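Local coordinates for uncharacterized protein (Legionella longbeachae NSW150, PDB 4JZA) that dephosphorylates phosphoinositide lipids, probably acting as a phosphatidylinositol-3-phosphatase on membranes of the infected host, at residues K401-S406 with E457-L462; L411-T416 with L537-I542; Y171-D176 with Q391-D396. All blocks are in the same frame, centred on the assembly; numbering follows the deposited sequence.

Contact 1: residues K401-S406 with E457-L462; sequences KVMEYS and ETQSIL
Gln-459 is the first residue of 457-462 to reach across, and it meets both Ser-406 and Met-403 with its amide. Its CG lies opposite the backbone N (chi1 172°) and the chain stays extended beyond, which carries the flat end over to the turn. There NE2 donates to Ser-406 OG at 2.7 Å, a fairly straight bond (156° at the hydrogen) with the hydroxyl nearly in the amide plane. The oxygen branch, OE1, comes within 3.6 Å of Met-403 CB where the two side chains cross at a slant, and it also takes a weak hydrogen bond from Arg-455. Glutamine suits this buried place because a single amide at the end of an extended chain supplies both a donor and an acceptor.

The receiving end is a type I beta turn, Met-403 to Ser-406, just after helix 388-402. Ser-406 OG donates a hydrogen bond to Met-403 O, on a lone pair in the carbonyl plane, and the same oxygen accepts from Ser-406 N. The serine hydroxyl thus relays between the turn and the incoming amide, and its rotation is fixed from two sides.

Two residues on, Ile-461 presents its CD1 to Met-403 SE at 4.1 Å, the residue being selenomethionine in the crystal. The long, bent methionine fills the space beside the isoleucine's outermost carbon and also touches His-545 and Tyr-547 of strand 545-549. Leu-462 then opens strand 462-465, which runs parallel to strand 412-416; helix 441-454 links the two as a beta-alpha-beta crossover.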
# COMPACT_ATOMS: atom_id res chain seq x y z
N LYS A 401 -12.33 12.22 -13.01
CA LYS A 401 -11.07 12.94 -12.95
C LYS A 401 -10.19 12.54 -14.14
O LYS A 401 -9.43 13.33 -14.70
CB LYS A 401 -10.41 12.64 -11.65
CG LYS A 401 -9.15 13.41 -11.48
CD LYS A 401 -9.38 14.90 -11.58
CE LYS A 401 -8.13 15.61 -11.12
NZ LYS A 401 -8.27 17.10 -11.22
N VAL A 402 -10.36 11.32 -14.56
CA VAL A 402 -9.53 10.67 -15.54
C VAL A 402 -10.00 11.06 -16.98
O VAL A 402 -9.24 10.99 -17.98
CB VAL A 402 -9.50 9.13 -15.16
CG1 VAL A 402 -9.80 8.19 -16.28
CG2 VAL A 402 -8.21 8.79 -14.42
N MSE A 403 -11.24 11.52 -17.08
CA MSE A 403 -11.76 12.07 -18.31
C MSE A 403 -11.58 13.57 -18.36
O MSE A 403 -12.02 14.22 -19.32
CB MSE A 403 -13.24 11.71 -18.39
CG MSE A 403 -13.44 10.21 -18.44
SE MSE A 403 -12.89 9.53 -20.20
CE MSE A 403 -11.94 7.90 -19.72
N GLU A 404 -10.91 14.17 -17.38
CA GLU A 404 -10.90 15.62 -17.32
C GLU A 404 -10.34 16.27 -18.60
O GLU A 404 -10.77 17.32 -18.93
CB GLU A 404 -10.21 16.16 -16.03
CG GLU A 404 -8.67 16.13 -16.01
CD GLU A 404 -8.06 16.45 -14.63
OE1 GLU A 404 -8.60 17.34 -13.93
OE2 GLU A 404 -7.01 15.85 -14.25
N TYR A 405 -9.40 15.64 -19.32
CA TYR A 405 -8.76 16.30 -20.49
C TYR A 405 -9.39 15.89 -21.80
O TYR A 405 -9.02 16.38 -22.87
CB TYR A 405 -7.27 16.06 -20.53
CG TYR A 405 -6.54 16.91 -19.55
CD1 TYR A 405 -6.26 18.25 -19.81
CD2 TYR A 405 -6.09 16.37 -18.32
CE1 TYR A 405 -5.57 19.05 -18.89
CE2 TYR A 405 -5.39 17.16 -17.39
CZ TYR A 405 -5.13 18.50 -17.69
OH TYR A 405 -4.46 19.26 -16.79
N SER A 406 -10.39 15.04 -21.71
CA SER A 406 -11.26 14.83 -22.83
C SER A 406 -12.18 16.04 -23.00
O SER A 406 -12.24 16.91 -22.11
CB SER A 406 -12.12 13.60 -22.58
OG SER A 406 -13.06 13.80 -21.56
N GLU A 457 -25.08 9.82 -19.69
CA GLU A 457 -25.68 11.14 -19.91
C GLU A 457 -24.67 12.21 -20.25
O GLU A 457 -24.92 13.06 -21.07
CB GLU A 457 -26.43 11.60 -18.64
CG GLU A 457 -27.57 10.71 -18.15
CD GLU A 457 -28.79 10.73 -19.06
OE1 GLU A 457 -28.64 10.44 -20.27
OE2 GLU A 457 -29.89 11.05 -18.57
N THR A 458 -23.54 12.20 -19.58
CA THR A 458 -22.57 13.29 -19.68
C THR A 458 -21.62 13.14 -20.85
O THR A 458 -21.18 14.12 -21.43
CB THR A 458 -21.75 13.34 -18.37
OG1 THR A 458 -22.68 13.49 -17.28
CG2 THR A 458 -20.67 14.48 -18.37
N GLN A 459 -21.28 11.90 -21.19
CA GLN A 459 -20.18 11.60 -22.11
C GLN A 459 -20.25 10.16 -22.54
O GLN A 459 -20.47 9.25 -21.73
CB GLN A 459 -18.87 11.85 -21.38
CG GLN A 459 -17.61 11.43 -22.07
CD GLN A 459 -16.40 12.00 -21.35
OE1 GLN A 459 -16.38 12.04 -20.13
NE2 GLN A 459 -15.40 12.46 -22.09
N SER A 460 -20.08 9.90 -23.81
CA SER A 460 -20.10 8.52 -24.19
C SER A 460 -18.63 8.08 -24.27
O SER A 460 -17.75 8.84 -24.73
CB SER A 460 -20.89 8.30 -25.45
OG SER A 460 -20.01 7.85 -26.41
N ILE A 461 -18.38 6.87 -23.76
CA ILE A 461 -17.02 6.35 -23.61
C ILE A 461 -16.89 4.96 -24.21
O ILE A 461 -17.72 4.07 -23.94
CB ILE A 461 -16.63 6.29 -22.11
CG1 ILE A 461 -16.57 7.70 -21.52
CG2 ILE A 461 -15.29 5.57 -21.90
CD1 ILE A 461 -16.54 7.73 -20.00
N LEU A 462 -15.84 4.77 -25.01
CA LEU A 462 -15.50 3.43 -25.52
C LEU A 462 -14.74 2.62 -24.46
O LEU A 462 -13.78 3.08 -23.87
CB LEU A 462 -14.70 3.53 -26.81
CG LEU A 462 -15.45 4.13 -28.00
CD1 LEU A 462 -14.48 4.52 -29.10
CD2 LEU A 462 -16.45 3.10 -28.49

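Contact 2: residues L411-T416 with L537-I542; sequences LAILQT and LIILTI
Ile-413 lies on the face of strand 412-416 that meets helix 524-542, with Ile-539 as its partner there. Starting from the root of the side chain, Ile-413 CB is 3.9 Å from Ile-539 CG1. Ile-413 CG2 comes nearer still, 3.8 Å from Ile-539 CG1. CG1 of Ile-413 instead packs against Leu-462 O of the next strand, and at the end of the chain Ile-413 CD1 returns to Ile-539 CG1 at 4.2 Å. One methylene of the helix is therefore met by three carbons of the strand residue.

Ile-539 has its chain bent at chi2 (-55°), and this turns CD1 off toward Leu-411, whose CD1 it meets at 4.0 Å; the two side chains lie roughly at right angles. Leu-411 CD1 also touches Ile-542 CD1 at 4.2 Å. Leu-411 and Ile-413, two apart on an extended chain, thus share a face, while Ile-539 and Ile-542, three apart, share a side of the helix. Tyr-494 packs against both Leu-411 and Ile-542. Further along the strand, Gln-415 exchanges the apolar theme for hydrogen bonds to Ser-532, Glu-535 and Gln-536 of the same helix.

This is helix-on-sheet packing of an alpha/beta fold. After Ile-542 the chain turns into strand 545-549, parallel to 412-416 and followed by a CX5R sequence, consistent with the P-loop of cysteine-based phosphatases. Branched aliphatic residues suit such an interface, for they pack without needing polar partners. Since the contact is made of methyl and methylene groups alone, whatever it contributes to stability probably comes from burying apolar surface and from the fit of the side chains.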
# COMPACT_ATOMS: atom_id res chain seq x y z
N LEU A 411 -14.24 11.67 -29.02
CA LEU A 411 -14.12 10.27 -28.66
C LEU A 411 -13.18 10.06 -27.50
O LEU A 411 -12.18 10.80 -27.34
CB LEU A 411 -13.55 9.47 -29.81
CG LEU A 411 -14.52 8.74 -30.71
CD1 LEU A 411 -13.66 7.72 -31.44
CD2 LEU A 411 -15.65 8.09 -29.92
N ALA A 412 -13.47 9.03 -26.73
CA ALA A 412 -12.72 8.78 -25.50
C ALA A 412 -12.71 7.33 -25.24
O ALA A 412 -13.77 6.69 -25.21
CB ALA A 412 -13.38 9.49 -24.35
N ILE A 413 -11.52 6.79 -24.97
CA ILE A 413 -11.41 5.37 -24.66
C ILE A 413 -11.04 5.15 -23.21
O ILE A 413 -10.28 5.93 -22.63
CB ILE A 413 -10.42 4.68 -25.58
CG1 ILE A 413 -10.53 3.17 -25.41
CG2 ILE A 413 -8.99 5.17 -25.35
CD1 ILE A 413 -9.96 2.42 -26.59
N LEU A 414 -11.65 4.12 -22.62
CA LEU A 414 -11.23 3.57 -21.31
C LEU A 414 -10.70 2.17 -21.53
O LEU A 414 -11.44 1.19 -21.55
CB LEU A 414 -12.40 3.52 -20.34
CG LEU A 414 -12.16 3.44 -18.84
CD1 LEU A 414 -13.47 3.44 -18.05
CD2 LEU A 414 -11.34 2.22 -18.52
N GLN A 415 -9.39 2.08 -21.74
CA GLN A 415 -8.78 0.81 -22.08
C GLN A 415 -8.19 0.17 -20.84
O GLN A 415 -7.26 0.68 -20.25
CB GLN A 415 -7.68 1.03 -23.11
CG GLN A 415 -7.24 -0.24 -23.81
CD GLN A 415 -5.97 -0.03 -24.59
OE1 GLN A 415 -4.96 0.39 -24.04
NE2 GLN A 415 -6.01 -0.34 -25.87
N THR A 416 -8.76 -0.96 -20.43
CA THR A 416 -8.30 -1.63 -19.24
C THR A 416 -7.59 -2.93 -19.57
O THR A 416 -8.03 -3.70 -20.41
CB THR A 416 -9.45 -1.94 -18.27
OG1 THR A 416 -10.34 -2.88 -18.87
CG2 THR A 416 -10.20 -0.68 -17.94
N LEU A 537 -3.73 3.77 -31.03
CA LEU A 537 -3.28 4.50 -32.22
C LEU A 537 -4.50 4.99 -33.00
O LEU A 537 -4.49 6.10 -33.53
CB LEU A 537 -2.39 3.63 -33.08
CG LEU A 537 -0.96 3.44 -32.52
CD1 LEU A 537 -0.28 2.36 -33.35
CD2 LEU A 537 -0.06 4.68 -32.46
N ILE A 538 -5.56 4.20 -33.03
CA ILE A 538 -6.79 4.63 -33.64
C ILE A 538 -7.33 5.88 -32.97
O ILE A 538 -7.55 6.88 -33.63
CB ILE A 538 -7.83 3.49 -33.64
CG1 ILE A 538 -7.40 2.43 -34.67
CG2 ILE A 538 -9.22 3.98 -34.02
CD1 ILE A 538 -7.99 1.05 -34.41
N ILE A 539 -7.53 5.82 -31.66
CA ILE A 539 -7.99 6.99 -30.91
C ILE A 539 -7.08 8.18 -31.15
O ILE A 539 -7.55 9.29 -31.39
CB ILE A 539 -8.10 6.69 -29.40
CG1 ILE A 539 -9.19 5.64 -29.14
CG2 ILE A 539 -8.48 7.92 -28.60
CD1 ILE A 539 -10.57 5.96 -29.68
N LEU A 540 -5.78 7.95 -31.09
CA LEU A 540 -4.85 9.04 -31.28
C LEU A 540 -4.94 9.65 -32.66
O LEU A 540 -4.97 10.86 -32.74
CB LEU A 540 -3.41 8.64 -30.98
CG LEU A 540 -3.24 8.42 -29.48
CD1 LEU A 540 -2.01 7.58 -29.29
CD2 LEU A 540 -3.16 9.72 -28.70
N THR A 541 -4.98 8.87 -33.73
CA THR A 541 -4.97 9.53 -35.03
C THR A 541 -6.34 10.25 -35.22
O THR A 541 -6.37 11.36 -35.75
CB THR A 541 -4.52 8.63 -36.22
OG1 THR A 541 -5.63 7.96 -36.82
CG2 THR A 541 -3.50 7.61 -35.81
N ILE A 542 -7.43 9.68 -34.70
CA ILE A 542 -8.71 10.38 -34.73
C ILE A 542 -8.61 11.67 -33.92
O ILE A 542 -9.31 12.60 -34.22
CB ILE A 542 -9.86 9.52 -34.20
CG1 ILE A 542 -10.25 8.50 -35.26
CG2 ILE A 542 -11.09 10.33 -33.88
CD1 ILE A 542 -11.18 7.41 -34.80

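Contact 3: residues Y171-D176 with Q391-D396; sequences YDQLLD and QQRHSD
Arg-393 grips Tyr-171 through its NH2, which donates to the phenolic OH at 3.0 Å with an angle of 145° at the hydrogen. Arg-393 NE makes a weak bond to Tyr-171 OH at 3.3 Å, so the hydroxyl sits at the edge of the guanidinium, although it is tilted somewhat from that plane. Tyr-171 OH has a further partner in Pro-346 O, to which it donates. The arginine's strongest partner is Glu-177 of helix 172-183, which forms a salt bridge with NH1; Ser-397 OG takes up NE.

The two flat groups come from opposite directions, with ring and guanidinium turned 72° against each other, and NH2 lies at the ring's edge rather than over its face. A bend at chi2 (66°) swings the arginine out from helix 388-402 to the start of helix 172-183.

Over one guanidinium face lies the amide of Gln-173, stacked almost parallel, with NE2 3.8 Å from Arg-393 CZ. Glutamine suits this exposed position: its extended chain lays a flat polar group on the cation. Leu-174 adds the apolar part. Its CB packs 3.8 Å above the plane of the Tyr-171 ring, toward the rim, and its CD1 approaches Arg-393 NH2 at 4.2 Å. Trp-309 of helix 308-311 touches both the leucine and the arginine.

A cation held at NE, NH1 and NH2 and stacked on one face has little freedom to rotate. The carboxylate of Glu-177 would probably stabilise the positive charge. With apolar contact small, the joint appears to rest mainly on directional polar bonds.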
# COMPACT_ATOMS: atom_id res chain seq x y z
N TYR A 171 -9.93 17.06 -6.76
CA TYR A 171 -11.03 17.77 -7.37
C TYR A 171 -11.75 18.53 -6.25
O TYR A 171 -11.61 18.20 -5.06
CB TYR A 171 -11.96 16.78 -8.09
CG TYR A 171 -12.40 15.61 -7.27
CD1 TYR A 171 -11.58 14.51 -7.12
CD2 TYR A 171 -13.65 15.58 -6.62
CE1 TYR A 171 -11.97 13.43 -6.37
CE2 TYR A 171 -14.03 14.47 -5.85
CZ TYR A 171 -13.18 13.40 -5.74
OH TYR A 171 -13.46 12.29 -5.01
N ASP A 172 -12.50 19.57 -6.63
CA ASP A 172 -13.03 20.54 -5.65
C ASP A 172 -13.83 19.91 -4.49
O ASP A 172 -13.63 20.27 -3.31
CB ASP A 172 -13.91 21.57 -6.36
CG ASP A 172 -13.11 22.55 -7.21
OD1 ASP A 172 -11.86 22.55 -7.16
OD2 ASP A 172 -13.77 23.32 -7.95
N GLN A 173 -14.74 18.99 -4.81
CA GLN A 173 -15.50 18.32 -3.79
C GLN A 173 -14.58 17.76 -2.70
O GLN A 173 -14.78 17.99 -1.52
CB GLN A 173 -16.43 17.24 -4.36
CG GLN A 173 -17.24 16.67 -3.23
CD GLN A 173 -18.36 15.70 -3.60
OE1 GLN A 173 -19.24 15.54 -2.88
NE2 GLN A 173 -18.27 15.00 -4.60
N LEU A 174 -13.56 17.03 -3.11
CA LEU A 174 -12.68 16.40 -2.15
C LEU A 174 -11.95 17.44 -1.35
O LEU A 174 -11.74 17.27 -0.15
CB LEU A 174 -11.66 15.48 -2.83
CG LEU A 174 -10.75 14.74 -1.82
CD1 LEU A 174 -11.42 13.46 -1.38
CD2 LEU A 174 -9.39 14.42 -2.40
N LEU A 175 -11.53 18.51 -2.00
CA LEU A 175 -10.81 19.56 -1.25
C LEU A 175 -11.69 20.12 -0.16
O LEU A 175 -11.18 20.40 0.94
CB LEU A 175 -10.34 20.70 -2.17
CG LEU A 175 -9.37 20.28 -3.26
CD1 LEU A 175 -8.87 21.47 -4.03
CD2 LEU A 175 -8.19 19.57 -2.62
N ASP A 176 -12.99 20.25 -0.45
CA ASP A 176 -13.94 20.77 0.52
C ASP A 176 -14.12 19.82 1.68
O ASP A 176 -14.10 20.23 2.85
CB ASP A 176 -15.31 21.02 -0.12
CG ASP A 176 -15.29 22.18 -1.11
OD1 ASP A 176 -14.42 23.11 -0.99
OD2 ASP A 176 -16.13 22.13 -2.03
N GLN A 391 -18.17 2.79 -2.70
CA GLN A 391 -17.47 2.08 -3.74
C GLN A 391 -17.67 2.84 -5.02
O GLN A 391 -16.75 2.94 -5.84
CB GLN A 391 -18.01 0.66 -3.83
CG GLN A 391 -16.91 -0.35 -3.75
CD GLN A 391 -17.37 -1.73 -3.41
OE1 GLN A 391 -17.99 -1.93 -2.38
NE2 GLN A 391 -17.03 -2.71 -4.26
N GLN A 392 -18.87 3.40 -5.16
CA GLN A 392 -19.24 4.21 -6.32
C GLN A 392 -18.72 5.65 -6.27
O GLN A 392 -18.56 6.29 -7.29
CB GLN A 392 -20.77 4.23 -6.46
CG GLN A 392 -21.37 2.87 -6.79
CD GLN A 392 -22.91 2.88 -6.93
OE1 GLN A 392 -23.54 1.83 -6.91
NE2 GLN A 392 -23.50 4.07 -7.08
N ARG A 393 -18.54 6.21 -5.09
CA ARG A 393 -17.99 7.55 -5.01
C ARG A 393 -16.57 7.46 -5.57
O ARG A 393 -16.16 8.33 -6.30
CB ARG A 393 -18.01 8.09 -3.58
CG ARG A 393 -17.10 9.27 -3.30
CD ARG A 393 -17.53 10.49 -4.05
NE ARG A 393 -16.50 11.51 -3.92
CZ ARG A 393 -16.34 12.28 -2.87
NH1 ARG A 393 -17.16 12.19 -1.83
NH2 ARG A 393 -15.38 13.20 -2.86
N HIS A 394 -15.83 6.39 -5.22
CA HIS A 394 -14.51 6.11 -5.81
C HIS A 394 -14.52 5.96 -7.35
O HIS A 394 -13.77 6.65 -8.06
CB HIS A 394 -13.88 4.87 -5.17
CG HIS A 394 -13.36 5.11 -3.79
ND1 HIS A 394 -12.01 5.18 -3.52
CD2 HIS A 394 -13.99 5.32 -2.62
CE1 HIS A 394 -11.84 5.40 -2.23
NE2 HIS A 394 -13.02 5.50 -1.66
N SER A 395 -15.34 5.06 -7.86
CA SER A 395 -15.35 4.85 -9.29
C SER A 395 -15.86 6.08 -10.03
O SER A 395 -15.25 6.51 -11.01
CB SER A 395 -16.12 3.58 -9.65
OG SER A 395 -17.49 3.69 -9.33
N ASP A 396 -16.92 6.70 -9.55
CA ASP A 396 -17.45 7.90 -10.24
C ASP A 396 -16.42 9.01 -10.24
O ASP A 396 -16.09 9.59 -11.28
CB ASP A 396 -18.72 8.48 -9.56
CG ASP A 396 -19.98 7.60 -9.69
OD1 ASP A 396 -20.16 6.84 -10.67
OD2 ASP A 396 -20.82 7.73 -8.76

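Overall arrangement
Contact 3 comes first along the chain: helix 388-402 packs near the start of helix 172-183, and helix 388-402 then ends in the turn used by contact 1, with centres about 15 Å apart. The chain then enters strand 412-416 of contact 2. Contacts 1 and 2 alternate in sequence (401-406, 411-416, 457-462, 537-542), with centres about 12 Å apart. They touch directly: Leu-462 forms probable backbone hydrogen bonds with Ala-412 and Leu-414, joining neighbouring strands at one margin of the nine-stranded mixed sheet. The centres of contacts 2 and 3 lie about 25 Å apart. Contact 2 packs a helix beside strand 545-549, which leads into the probable catalytic loop; contact 3 joins two helices.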